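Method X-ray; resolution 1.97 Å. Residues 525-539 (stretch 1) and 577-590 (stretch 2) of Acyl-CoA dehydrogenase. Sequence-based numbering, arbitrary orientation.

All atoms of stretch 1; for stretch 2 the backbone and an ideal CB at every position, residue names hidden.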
ATOM      1  N   ASN A 525      19.802 -20.086  16.822  1.00 60.15           N
ATOM      2  CA  ASN A 525      18.655 -19.848  15.950  1.00 57.49           C
ATOM      3  C   ASN A 525      17.492 -19.090  16.585  1.00 56.02           C
ATOM      4  O   ASN A 525      16.331 -19.228  16.164  1.00 56.09           O
ATOM      5  CB  ASN A 525      18.206 -21.152  15.294  1.00 57.40           C
ATOM      6  CG  ASN A 525      19.221 -21.656  14.287  1.00 58.46           C
ATOM      7  OD1 ASN A 525      19.485 -20.996  13.267  1.00 57.78           O
ATOM      8  ND2 ASN A 525      19.827 -22.817  14.575  1.00 58.12           N
ATOM      9  N   LYS A 526      17.830 -18.248  17.560  1.00 54.26           N
ATOM     10  CA  LYS A 526      16.885 -17.451  18.312  1.00 52.79           C
ATOM     11  C   LYS A 526      16.045 -16.508  17.423  1.00 49.64           C
ATOM     12  O   LYS A 526      14.820 -16.411  17.579  1.00 48.83           O
ATOM     13  CB  LYS A 526      17.649 -16.646  19.374  1.00 53.66           C
ATOM     14  CG  LYS A 526      16.743 -15.782  20.273  1.00 56.57           C
ATOM     15  CD  LYS A 526      17.455 -15.344  21.543  1.00 65.14           C
ATOM     16  CE  LYS A 526      16.532 -15.470  22.768  1.00 68.61           C
ATOM     17  NZ  LYS A 526      17.269 -15.217  24.058  1.00 73.48           N
ATOM     18  N   GLN A 527      16.718 -15.822  16.506  1.00 47.74           N
ATOM     19  CA  GLN A 527      16.050 -14.902  15.564  1.00 45.64           C
ATOM     20  C   GLN A 527      15.035 -15.651  14.686  1.00 44.05           C
ATOM     21  O   GLN A 527      13.911 -15.206  14.523  1.00 43.80           O
ATOM     22  CB  GLN A 527      17.098 -14.155  14.742  1.00 45.27           C
ATOM     23  CG  GLN A 527      16.596 -12.965  13.915  1.00 44.94           C
ATOM     24  CD  GLN A 527      16.319 -11.708  14.745  1.00 46.41           C
ATOM     25  OE1 GLN A 527      16.261 -11.751  15.991  1.00 43.99           O
ATOM     26  NE2 GLN A 527      16.134 -10.573  14.050  1.00 44.24           N
ATOM     27  N   LYS A 528      15.399 -16.802  14.141  1.00 43.84           N
ATOM     28  CA  LYS A 528      14.419 -17.572  13.378  1.00 43.31           C
ATOM     29  C   LYS A 528      13.203 -17.981  14.202  1.00 42.87           C
ATOM     30  O   LYS A 528      12.084 -17.957  13.700  1.00 41.77           O
ATOM     31  CB  LYS A 528      15.040 -18.818  12.769  1.00 44.33           C
ATOM     32  CG  LYS A 528      16.084 -18.537  11.729  1.00 44.86           C
ATOM     33  CD  LYS A 528      16.694 -19.825  11.239  1.00 47.20           C
ATOM     34  CE  LYS A 528      17.936 -19.486  10.480  1.00 49.86           C
ATOM     35  NZ  LYS A 528      18.872 -20.591  10.466  1.00 57.54           N
ATOM     36  N   VAL A 529      13.431 -18.395  15.455  1.00 43.54           N
ATOM     37  CA  VAL A 529      12.332 -18.833  16.312  1.00 43.40           C
ATOM     38  C   VAL A 529      11.356 -17.678  16.510  1.00 42.24           C
ATOM     39  O   VAL A 529      10.144 -17.864  16.406  1.00 41.67           O
ATOM     40  CB  VAL A 529      12.823 -19.373  17.678  1.00 45.38           C
ATOM     41  CG1 VAL A 529      11.678 -19.435  18.716  1.00 45.71           C
ATOM     42  CG2 VAL A 529      13.464 -20.736  17.516  1.00 45.48           C
ATOM     43  N   LEU A 530      11.910 -16.503  16.795  1.00 41.49           N
ATOM     44  CA  LEU A 530      11.151 -15.277  16.982  1.00 41.58           C
ATOM     45  C   LEU A 530      10.324 -14.882  15.751  1.00 40.11           C
ATOM     46  O   LEU A 530       9.135 -14.631  15.885  1.00 39.38           O
ATOM     47  CB  LEU A 530      12.094 -14.140  17.408  1.00 42.17           C
ATOM     48  CG  LEU A 530      12.615 -14.226  18.869  1.00 43.73           C
ATOM     49  CD1 LEU A 530      13.626 -13.131  19.112  1.00 43.93           C
ATOM     50  CD2 LEU A 530      11.493 -14.182  19.911  1.00 44.28           C
ATOM     51  N   TYR A 531      10.948 -14.871  14.573  1.00 39.73           N
ATOM     52  CA  TYR A 531      10.237 -14.560  13.322  1.00 39.95           C
ATOM     53  C   TYR A 531       9.076 -15.519  13.193  1.00 40.67           C
ATOM     54  O   TYR A 531       7.974 -15.118  12.868  1.00 40.51           O
ATOM     55  CB  TYR A 531      11.122 -14.762  12.079  1.00 38.93           C
ATOM     56  CG  TYR A 531      12.263 -13.792  11.851  1.00 37.51           C
ATOM     57  CD1 TYR A 531      12.146 -12.445  12.201  1.00 34.88           C
ATOM     58  CD2 TYR A 531      13.443 -14.221  11.246  1.00 36.31           C
ATOM     59  CE1 TYR A 531      13.172 -11.556  11.954  1.00 36.05           C
ATOM     60  CE2 TYR A 531      14.497 -13.325  10.992  1.00 37.56           C
ATOM     61  CZ  TYR A 531      14.355 -11.999  11.381  1.00 36.34           C
ATOM     62  OH  TYR A 531      15.366 -11.092  11.171  1.00 37.93           O
ATOM     63  N   THR A 532       9.358 -16.799  13.456  1.00 42.49           N
ATOM     64  CA  THR A 532       8.386 -17.881  13.302  1.00 43.54           C
ATOM     65  C   THR A 532       7.183 -17.765  14.231  1.00 43.91           C
ATOM     66  O   THR A 532       6.039 -17.900  13.765  1.00 43.68           O
ATOM     67  CB  THR A 532       9.080 -19.258  13.443  1.00 44.67           C
ATOM     68  OG1 THR A 532      10.087 -19.343  12.436  1.00 46.62           O
ATOM     69  CG2 THR A 532       8.095 -20.404  13.231  1.00 44.15           C
ATOM     70  N   GLU A 533       7.429 -17.504  15.522  1.00 43.92           N
ATOM     71  CA  GLU A 533       6.346 -17.324  16.502  1.00 45.05           C
ATOM     72  C   GLU A 533       5.417 -16.174  16.135  1.00 43.88           C
ATOM     73  O   GLU A 533       4.185 -16.299  16.154  1.00 43.73           O
ATOM     74  CB  GLU A 533       6.941 -17.067  17.888  1.00 46.04           C
ATOM     75  CG  GLU A 533       7.504 -18.336  18.516  1.00 49.94           C
ATOM     76  CD  GLU A 533       8.360 -18.077  19.740  1.00 56.37           C
ATOM     77  OE1 GLU A 533       8.848 -16.933  19.928  1.00 57.45           O
ATOM     78  OE2 GLU A 533       8.540 -19.034  20.525  1.00 58.40           O
ATOM     79  N   VAL A 534       6.042 -15.059  15.780  1.00 42.61           N
ATOM     80  CA  VAL A 534       5.350 -13.823  15.507  1.00 43.42           C
ATOM     81  C   VAL A 534       4.578 -13.942  14.176  1.00 42.33           C
ATOM     82  O   VAL A 534       3.400 -13.594  14.118  1.00 42.92           O
ATOM     83  CB  VAL A 534       6.399 -12.661  15.489  1.00 43.82           C
ATOM     84  CG1 VAL A 534       5.974 -11.539  14.606  1.00 44.10           C
ATOM     85  CG2 VAL A 534       6.694 -12.192  16.945  1.00 42.56           C
ATOM     86  N   PHE A 535       5.226 -14.460  13.136  1.00 40.60           N
ATOM     87  CA  PHE A 535       4.556 -14.567  11.834  1.00 39.95           C
ATOM     88  C   PHE A 535       3.381 -15.562  11.920  1.00 40.36           C
ATOM     89  O   PHE A 535       2.284 -15.294  11.413  1.00 38.69           O
ATOM     90  CB  PHE A 535       5.518 -14.984  10.699  1.00 37.48           C
ATOM     91  CG  PHE A 535       4.816 -15.241   9.392  1.00 36.10           C
ATOM     92  CD1 PHE A 535       4.468 -14.187   8.571  1.00 36.14           C
ATOM     93  CD2 PHE A 535       4.434 -16.532   9.019  1.00 36.73           C
ATOM     94  CE1 PHE A 535       3.778 -14.401   7.377  1.00 35.68           C
ATOM     95  CE2 PHE A 535       3.748 -16.777   7.842  1.00 35.90           C
ATOM     96  CZ  PHE A 535       3.436 -15.702   6.995  1.00 36.14           C
ATOM     97  N   CYS A 536       3.636 -16.706  12.544  1.00 41.38           N
ATOM     98  CA  CYS A 536       2.608 -17.745  12.667  1.00 43.78           C
ATOM     99  C   CYS A 536       1.356 -17.276  13.385  1.00 43.63           C
ATOM    100  O   CYS A 536       0.240 -17.502  12.911  1.00 44.73           O
ATOM    101  CB  CYS A 536       3.168 -18.996  13.319  1.00 44.09           C
ATOM    102  SG  CYS A 536       4.049 -19.980  12.112  1.00 48.71           S
ATOM    103  N   GLN A 537       1.547 -16.588  14.505  1.00 43.54           N
ATOM    104  CA  GLN A 537       0.429 -16.068  15.252  1.00 43.37           C
ATOM    105  C   GLN A 537      -0.451 -15.175  14.376  1.00 42.59           C
ATOM    106  O   GLN A 537      -1.683 -15.353  14.321  1.00 41.39           O
ATOM    107  CB  GLN A 537       0.906 -15.308  16.487  1.00 42.88           C
ATOM    108  CG  GLN A 537      -0.235 -14.710  17.249  1.00 44.10           C
ATOM    109  CD  GLN A 537      -0.006 -14.696  18.752  1.00 46.56           C
ATOM    110  OE1 GLN A 537       0.180 -15.742  19.379  1.00 45.91           O
ATOM    111  NE2 GLN A 537      -0.018 -13.503  19.333  1.00 46.20           N
ATOM    112  N   GLU A 538       0.177 -14.211  13.699  1.00 42.02           N
ATOM    113  CA  GLU A 538      -0.595 -13.284  12.863  1.00 42.17           C
ATOM    114  C   GLU A 538      -1.184 -13.891  11.591  1.00 40.01           C
ATOM    115  O   GLU A 538      -2.318 -13.584  11.240  1.00 40.15           O
ATOM    116  CB  GLU A 538       0.206 -12.013  12.555  1.00 42.74           C
ATOM    117  CG  GLU A 538       0.215 -11.022  13.759  1.00 50.21           C
ATOM    118  CD  GLU A 538       1.481 -10.140  13.838  1.00 58.38           C
ATOM    119  OE1 GLU A 538       1.630  -9.347  14.805  1.00 61.20           O
ATOM    120  OE2 GLU A 538       2.348 -10.257  12.945  1.00 63.36           O
ATOM    121  N   ALA A 539      -0.425 -14.750  10.913  1.00 38.94           N
ATOM    122  CA  ALA A 539      -0.917 -15.441   9.709  1.00 38.56           C
ATOM    123  C   ALA A 539      -2.068 -16.402  10.051  1.00 38.95           C
ATOM    124  O   ALA A 539      -3.011 -16.552   9.275  1.00 37.97           O
ATOM    125  CB  ALA A 539       0.200 -16.209   9.043  1.00 39.10           C
ATOM    126  N   UNK A 577       2.338 -13.252  23.565  1.00 48.86           N
ATOM    127  CA  UNK A 577       2.558 -11.809  23.626  1.00 48.01           C
ATOM    128  C   UNK A 577       3.685 -11.429  22.654  1.00 46.96           C
ATOM    129  O   UNK A 577       4.861 -11.664  22.928  1.00 46.04           O
ATOM    130  CB  UNK A 577       2.897 -11.370  25.052  1.00 48.01           C
ATOM    131  N   UNK A 578       3.314 -10.843  21.513  1.00 45.10           N
ATOM    132  CA  UNK A 578       4.301 -10.650  20.445  1.00 44.15           C
ATOM    133  C   UNK A 578       5.063  -9.326  20.597  1.00 43.83           C
ATOM    134  O   UNK A 578       6.106  -9.116  19.948  1.00 43.49           O
ATOM    135  CB  UNK A 578       3.609 -10.695  19.081  1.00 44.15           C
ATOM    136  N   UNK A 579       4.553  -8.456  21.470  1.00 42.89           N
ATOM    137  CA  UNK A 579       5.088  -7.115  21.575  1.00 42.44           C
ATOM    138  C   UNK A 579       6.562  -7.148  22.014  1.00 43.73           C
ATOM    139  O   UNK A 579       7.413  -6.584  21.302  1.00 43.57           O
ATOM    140  CB  UNK A 579       4.252  -6.291  22.557  1.00 42.44           C
ATOM    141  N   UNK A 580       6.890  -7.865  23.122  1.00 44.00           N
ATOM    142  CA  UNK A 580       8.313  -7.978  23.479  1.00 44.24           C
ATOM    143  C   UNK A 580       9.149  -8.793  22.469  1.00 43.89           C
ATOM    144  O   UNK A 580      10.362  -8.569  22.336  1.00 44.22           O
ATOM    145  CB  UNK A 580       8.434  -8.619  24.863  1.00 44.24           C
ATOM    146  N   UNK A 581       8.523  -9.757  21.797  1.00 42.67           N
ATOM    147  CA  UNK A 581       9.208 -10.515  20.774  1.00 42.16           C
ATOM    148  C   UNK A 581       9.612  -9.641  19.582  1.00 41.08           C
ATOM    149  O   UNK A 581      10.699  -9.809  19.018  1.00 40.41           O
ATOM    150  CB  UNK A 581       8.319 -11.668  20.304  1.00 42.16           C
ATOM    151  N   UNK A 582       8.739  -8.703  19.205  1.00 40.82           N
ATOM    152  CA  UNK A 582       9.035  -7.824  18.066  1.00 39.85           C
ATOM    153  C   UNK A 582      10.153  -6.877  18.464  1.00 40.46           C
ATOM    154  O   UNK A 582      10.996  -6.545  17.654  1.00 40.16           O
ATOM    155  CB  UNK A 582       7.795  -7.044  17.623  1.00 39.85           C
ATOM    156  N   UNK A 583      10.185  -6.473  19.734  1.00 41.57           N
ATOM    157  CA  UNK A 583      11.269  -5.610  20.213  1.00 42.71           C
ATOM    158  C   UNK A 583      12.571  -6.370  20.199  1.00 43.43           C
ATOM    159  O   UNK A 583      13.622  -5.810  19.905  1.00 43.96           O
ATOM    160  CB  UNK A 583      10.977  -5.084  21.620  1.00 42.71           C
ATOM    161  N   UNK A 584      12.509  -7.648  20.532  1.00 44.10           N
ATOM    162  CA  UNK A 584      13.701  -8.489  20.476  1.00 45.12           C
ATOM    163  C   UNK A 584      14.175  -8.698  19.023  1.00 43.67           C
ATOM    164  O   UNK A 584      15.367  -8.570  18.727  1.00 43.13           O
ATOM    165  CB  UNK A 584      13.418  -9.839  21.138  1.00 45.12           C
ATOM    166  N   UNK A 585      13.242  -9.000  18.118  1.00 41.87           N
ATOM    167  CA  UNK A 585      13.594  -9.109  16.687  1.00 40.58           C
ATOM    168  C   UNK A 585      14.318  -7.829  16.237  1.00 40.36           C
ATOM    169  O   UNK A 585      15.390  -7.879  15.630  1.00 40.44           O
ATOM    170  CB  UNK A 585      12.345  -9.344  15.835  1.00 40.58           C
ATOM    171  N   UNK A 586      13.718  -6.679  16.551  1.00 40.49           N
ATOM    172  CA  UNK A 586      14.218  -5.379  16.086  1.00 39.62           C
ATOM    173  C   UNK A 586      15.603  -5.074  16.624  1.00 40.37           C
ATOM    174  O   UNK A 586      16.443  -4.531  15.906  1.00 39.95           O
ATOM    175  CB  UNK A 586      13.254  -4.263  16.495  1.00 39.62           C
ATOM    176  N   UNK A 587      15.847  -5.426  17.884  1.00 40.94           N
ATOM    177  CA  UNK A 587      17.139  -5.183  18.482  1.00 41.92           C
ATOM    178  C   UNK A 587      18.233  -5.774  17.606  1.00 42.26           C
ATOM    179  O   UNK A 587      19.222  -5.110  17.334  1.00 43.11           O
ATOM    180  CB  UNK A 587      17.199  -5.766  19.895  1.00 41.92           C
ATOM    181  N   UNK A 588      18.061  -7.020  17.157  1.00 42.68           N
ATOM    182  CA  UNK A 588      19.103  -7.683  16.365  1.00 42.97           C
ATOM    183  C   UNK A 588      19.226  -7.115  14.922  1.00 42.46           C
ATOM    184  O   UNK A 588      20.327  -7.002  14.360  1.00 42.26           O
ATOM    185  CB  UNK A 588      18.809  -9.183  16.303  1.00 42.97           C
ATOM    186  N   UNK A 589      18.090  -6.749  14.333  1.00 40.65           N
ATOM    187  CA  UNK A 589      18.086  -6.081  13.026  1.00 40.00           C
ATOM    188  C   UNK A 589      18.864  -4.773  13.105  1.00 39.62           C
ATOM    189  O   UNK A 589      19.717  -4.514  12.267  1.00 39.96           O
ATOM    190  CB  UNK A 589      16.655  -5.820  12.553  1.00 40.00           C
ATOM    191  N   UNK A 590      18.588  -3.979  14.141  1.00 40.02           N
ATOM    192  CA  UNK A 590      19.250  -2.692  14.330  1.00 42.04           C
ATOM    193  C   UNK A 590      20.722  -2.847  14.713  1.00 44.28           C
ATOM    194  O   UNK A 590      21.534  -1.976  14.408  1.00 44.18           O
ATOM    195  CB  UNK A 590      18.519  -1.884  15.404  1.00 42.04           C
TER

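Helices 526-539 and 578-590 run roughly antiparallel, at 140° between their directions and 9.7 Å apart at closest approach. Position 577 precedes the second helix and its CB points away from the first, so a small polar residue able to cap the helix would suit. It is Asn577, whose OD1 accepts a weak bond from N of residue 579 (3.4 Å).

At 578 the CB points toward stretch 1, with the ideal CB 4.0 Å from Val534 CG2 and the amide of Gln537 nearby; a compact apolar side chain fits, branched or not. Val578 packs its CB 3.9 Å from Val534 CG2 and its CG1 3.5 Å from Gln537 NE2.

Position 579 points away and 580 is out of reach, so stretch 1 constrains neither. They are Ile579 and Pro580; the proline suits the first turn, where its nitrogen need not donate.

At 581 the CB faces Val534 and Leu530, while the carboxylate of Glu533 lies beyond. An aliphatic chain would do, but a long one ending in a positive charge, lysine or arginine, uses both features. Lys581 lays CG 4.0 Å from Leu530 CD2 and bonds through NZ to Glu533 OE1 at 3.0 Å, a salt bridge.

The CB of 582 points away, yet a long, flexible basic chain could return past Val534 to Glu538. Lys582 does so: CE lies 3.8 Å from Val534 CG1, and NZ forms a salt bridge with Glu538 OE1 at 2.6 Å.

Position 583 is out of reach and tolerant as far as stretch 1 is concerned; it is Arg583.

Position 584 points toward Leu530 CD1, 3.9 Å from the ideal CB, with Lys526 farther out. Glutamate or glutamine would suit, the acid answering the lysine's charge. Glu584 places CG 3.6 Å from Leu530 CD1 and OE2 3.6 Å from Lys526 NZ, a salt bridge.

At 585 the CB points sideways, but Gln527, Leu530, Tyr531 and Val534 form a hollow for a leucine, isoleucine or methionine. Ile585 fills it as a knob, with CG1 3.7 Å from Leu530 CB and CG2 3.5 Å from Tyr531 CE1, at the ring edge. Its backbone O accepts Gln527 NE2 at 3.2 Å, nearly linearly.

The CB of 586 points away and that of 587 sideways, neither near stretch 1, which sets no preference; they are Ala586 and Ala587.

The CB of 588 points toward stretch 1, the ideal CB 3.6 Å from Gln527 OE1; a polar or basic chain, or a long aliphatic stem, would suit. Lys588 brings CB to 3.7 Å from that OE1.

At 589 the CB points sideways; a medium-length chain, apolar or polar, could reach Gln527 and Tyr531. Ile589 puts CG1 4.1 Å from Tyr531 OH. Position 590 is out of reach, its side chain unspecified by stretch 1; it is Leu590.

Stretch 2 (577-590) NVIPKKREIAAKIL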
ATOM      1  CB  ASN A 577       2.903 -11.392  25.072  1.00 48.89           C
ATOM      2  CG  ASN A 577       3.180  -9.910  25.210  1.00 49.31           C
ATOM      3  OD1 ASN A 577       2.883  -9.109  24.310  1.00 47.08           O
ATOM      4  ND2 ASN A 577       3.765  -9.530  26.350  1.00 49.05           N
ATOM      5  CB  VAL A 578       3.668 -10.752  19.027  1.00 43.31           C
ATOM      6  CG1 VAL A 578       3.132 -12.163  18.780  1.00 42.23           C
ATOM      7  CG2 VAL A 578       2.597  -9.695  18.827  1.00 40.90           C
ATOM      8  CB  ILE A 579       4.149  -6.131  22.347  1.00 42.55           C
ATOM      9  CG1 ILE A 579       2.908  -5.818  21.492  1.00 42.49           C
ATOM     10  CG2 ILE A 579       4.867  -4.845  22.678  1.00 40.80           C
ATOM     11  CD1 ILE A 579       1.790  -5.061  22.232  1.00 44.48           C
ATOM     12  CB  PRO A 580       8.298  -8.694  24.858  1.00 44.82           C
ATOM     13  CG  PRO A 580       6.921  -8.516  25.380  1.00 45.64           C
ATOM     14  CD  PRO A 580       6.013  -8.434  24.166  1.00 44.19           C
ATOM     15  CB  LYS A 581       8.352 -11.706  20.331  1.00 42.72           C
ATOM     16  CG  LYS A 581       8.104 -12.708  21.469  1.00 43.40           C
ATOM     17  CD  LYS A 581       7.374 -13.953  21.021  1.00 46.71           C
ATOM     18  CE  LYS A 581       7.332 -15.022  22.137  1.00 49.81           C
ATOM     19  NZ  LYS A 581       8.715 -15.452  22.559  1.00 51.83           N
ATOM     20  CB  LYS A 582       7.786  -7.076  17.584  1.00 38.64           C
ATOM     21  CG  LYS A 582       6.820  -7.974  16.839  1.00 37.70           C
ATOM     22  CD  LYS A 582       5.549  -7.243  16.429  1.00 38.50           C
ATOM     23  CE  LYS A 582       4.579  -8.218  15.766  1.00 39.04           C
ATOM     24  NZ  LYS A 582       3.433  -7.554  15.086  1.00 39.21           N
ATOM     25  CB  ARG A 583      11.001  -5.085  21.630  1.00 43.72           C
ATOM     26  CG  ARG A 583       9.785  -4.156  21.696  1.00 45.55           C
ATOM     27  CD  ARG A 583       9.575  -3.669  23.124  1.00 49.03           C
ATOM     28  NE  ARG A 583       8.530  -2.640  23.217  1.00 47.67           N
ATOM     29  CZ  ARG A 583       8.383  -1.870  24.300  1.00 51.05           C
ATOM     30  NH1 ARG A 583       9.233  -2.011  25.325  1.00 50.80           N
ATOM     31  NH2 ARG A 583       7.426  -0.947  24.350  1.00 49.19           N
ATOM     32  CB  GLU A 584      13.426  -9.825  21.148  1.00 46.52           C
ATOM     33  CG  GLU A 584      14.686 -10.582  21.496  1.00 52.61           C
ATOM     34  CD  GLU A 584      14.449 -11.787  22.426  1.00 58.22           C
ATOM     35  OE1 GLU A 584      13.343 -11.912  23.013  1.00 60.71           O
ATOM     36  OE2 GLU A 584      15.377 -12.615  22.538  1.00 61.06           O
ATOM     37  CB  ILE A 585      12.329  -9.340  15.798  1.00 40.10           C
ATOM     38  CG1 ILE A 585      11.791 -10.765  15.991  1.00 39.35           C
ATOM     39  CG2 ILE A 585      12.642  -9.042  14.310  1.00 37.15           C
ATOM     40  CD1 ILE A 585      10.294 -10.972  15.628  1.00 37.98           C
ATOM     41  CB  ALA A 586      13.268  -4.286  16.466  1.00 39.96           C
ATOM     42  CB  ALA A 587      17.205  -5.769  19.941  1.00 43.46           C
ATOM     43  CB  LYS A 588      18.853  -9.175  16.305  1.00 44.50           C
ATOM     44  CG  LYS A 588      20.049  -9.923  15.699  1.00 49.32           C
ATOM     45  CD  LYS A 588      19.916 -11.401  15.817  1.00 56.78           C
ATOM     46  CE  LYS A 588      21.275 -12.064  15.641  1.00 59.65           C
ATOM     47  NZ  LYS A 588      21.108 -13.535  15.790  1.00 64.22           N
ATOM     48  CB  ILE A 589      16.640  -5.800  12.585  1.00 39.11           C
ATOM     49  CG1 ILE A 589      15.988  -7.136  12.246  1.00 39.65           C
ATOM     50  CG2 ILE A 589      16.614  -4.780  11.379  1.00 38.55           C
ATOM     51  CD1 ILE A 589      14.518  -7.042  12.079  1.00 47.42           C
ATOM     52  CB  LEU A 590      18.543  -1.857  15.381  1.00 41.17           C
ATOM     53  CG  LEU A 590      17.168  -1.380  14.949  1.00 43.35           C
ATOM     54  CD1 LEU A 590      16.359  -0.964  16.187  1.00 41.60           C
ATOM     55  CD2 LEU A 590      17.303  -0.248  13.900  1.00 40.68           C
TER
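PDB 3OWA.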